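Local coordinates for protein adenylation domain (PDB 5N9X) that is an adenylation domain of the ANL superfamily, modelled here with bound ATP and threonine, at residues S409-A412 against G413-V417. Residues are numbered along the deposited sequence; the frame is centred on the assembly and turned at random.
Sequences SRRA and GGDLV
Gly413 sits in a type II turn from Arg411 to Gly414, which Gly414 N closes with a backbone hydrogen bond to Arg411 O at 2.9 Å; at phi 112° and psi -15° it takes the third position, where a positive phi is needed. Gly414 also has positive phi, and its CA sits 3.9 Å from the plane of the Arg410 guanidinium, over the centre of one face. The extended Arg410 chain, CG anti to the backbone N (chi1 171°), carries the group forward alongside the turn to that place. At Asp415, O accepts a backbone hydrogen bond from Arg411 N at 3.0 Å. The two side chains run side by side the same way, Arg411 CD 3.7 Å from Asp415 CB, yet their charged ends stay apart, Arg411 NH1 and Asp415 OD2 being 5.0 Å from each other; Asp415 OD1 has a long, weak ion pair with Arg339. Leu416 lays CD2 against Arg410 CA, and its side chain also touches Ile337 and Ile348. Val417 and Ser409 form an antiparallel hydrogen-bonded pair, N to O and O to N, and Val417 CG2 lies 3.6 Å from the Arg411 guanidinium plane, toward the rim of one face. Ser409 OG is hydrogen-bonded to Gln419 NE2. The whole is an antiparallel beta hairpin joining strands 400-410 and 416-421, the latter also pairing with strand 336-340 in a mixed sheet of this ANL fold.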
loop_
_atom_site.group_PDB
_atom_site.type_symbol
_atom_site.label_atom_id
_atom_site.label_comp_id
_atom_site.label_asym_id
_atom_site.label_seq_id
_atom_site.Cartn_x
_atom_site.Cartn_y
_atom_site.Cartn_z
ATOM N N SER A 409 -20.648 -2.780 -3.945
ATOM C CA SER A 409 -21.919 -3.520 -4.011
ATOM C C SER A 409 -21.687 -5.011 -3.846
ATOM O O SER A 409 -20.640 -5.527 -4.234
ATOM C CB SER A 409 -22.658 -3.269 -5.334
ATOM O OG SER A 409 -21.757 -3.150 -6.413
ATOM N N ARG A 410 -22.650 -5.697 -3.245
ATOM C CA ARG A 410 -22.635 -7.150 -3.233
ATOM C C ARG A 410 -23.382 -7.648 -4.471
ATOM O O ARG A 410 -24.604 -7.467 -4.560
ATOM C CB ARG A 410 -23.280 -7.707 -1.965
ATOM C CG ARG A 410 -23.463 -9.211 -2.019
ATOM C CD ARG A 410 -24.536 -9.729 -1.072
ATOM N NE ARG A 410 -25.065 -10.993 -1.588
ATOM C CZ ARG A 410 -25.149 -12.130 -0.901
ATOM N NH1 ARG A 410 -24.755 -12.187 0.368
ATOM N NH2 ARG A 410 -25.638 -13.216 -1.487
ATOM N N ARG A 411 -22.649 -8.236 -5.423
ATOM C CA ARG A 411 -23.227 -8.823 -6.638
ATOM C C ARG A 411 -23.808 -10.182 -6.278
ATOM O O ARG A 411 -23.388 -10.787 -5.288
ATOM C CB ARG A 411 -22.171 -8.976 -7.763
ATOM C CG ARG A 411 -21.417 -10.343 -7.783
ATOM C CD ARG A 411 -20.144 -10.372 -8.661
ATOM N NE ARG A 411 -20.258 -9.525 -9.850
ATOM C CZ ARG A 411 -19.403 -9.510 -10.874
ATOM N NH1 ARG A 411 -18.350 -10.320 -10.887
ATOM N NH2 ARG A 411 -19.619 -8.681 -11.898
ATOM N N ALA A 412 -24.767 -10.655 -7.071
ATOM C CA ALA A 412 -25.282 -12.017 -6.926
ATOM C C ALA A 412 -24.122 -12.989 -6.968
ATOM O O ALA A 412 -23.307 -12.945 -7.890
ATOM C CB ALA A 412 -26.286 -12.345 -8.017
ATOM N N GLY A 413 -24.041 -13.859 -5.968
ATOM C CA GLY A 413 -22.917 -14.759 -5.853
ATOM C C GLY A 413 -22.090 -14.400 -4.640
ATOM O O GLY A 413 -21.247 -15.187 -4.198
ATOM N N GLY A 414 -22.320 -13.204 -4.108
ATOM C CA GLY A 414 -21.692 -12.804 -2.863
ATOM C C GLY A 414 -20.374 -12.043 -2.967
ATOM O O GLY A 414 -19.802 -11.668 -1.932
ATOM N N ASP A 415 -19.887 -11.812 -4.191
ATOM C CA ASP A 415 -18.648 -11.041 -4.396
ATOM C C ASP A 415 -18.851 -9.549 -4.251
ATOM O O ASP A 415 -19.887 -9.014 -4.642
ATOM C CB ASP A 415 -18.035 -11.300 -5.778
ATOM C CG ASP A 415 -17.215 -12.550 -5.823
ATOM O OD1 ASP A 415 -16.687 -12.927 -4.765
ATOM O OD2 ASP A 415 -17.055 -13.129 -6.915
ATOM N N LEU A 416 -17.846 -8.867 -3.718
ATOM C CA LEU A 416 -17.890 -7.417 -3.715
ATOM C C LEU A 416 -17.326 -6.859 -5.017
ATOM O O LEU A 416 -16.346 -7.363 -5.555
ATOM C CB LEU A 416 -17.143 -6.863 -2.509
ATOM C CG LEU A 416 -17.728 -7.354 -1.194
ATOM C CD1 LEU A 416 -17.062 -6.680 -0.003
ATOM C CD2 LEU A 416 -19.222 -7.080 -1.189
ATOM N N VAL A 417 -17.995 -5.844 -5.539
ATOM C CA VAL A 417 -17.514 -5.092 -6.677
ATOM C C VAL A 417 -17.242 -3.672 -6.188
ATOM O O VAL A 417 -18.072 -3.087 -5.494
ATOM C CB VAL A 417 -18.535 -5.081 -7.836
ATOM C CG1 VAL A 417 -18.020 -4.230 -9.008
ATOM C CG2 VAL A 417 -18.844 -6.490 -8.286
#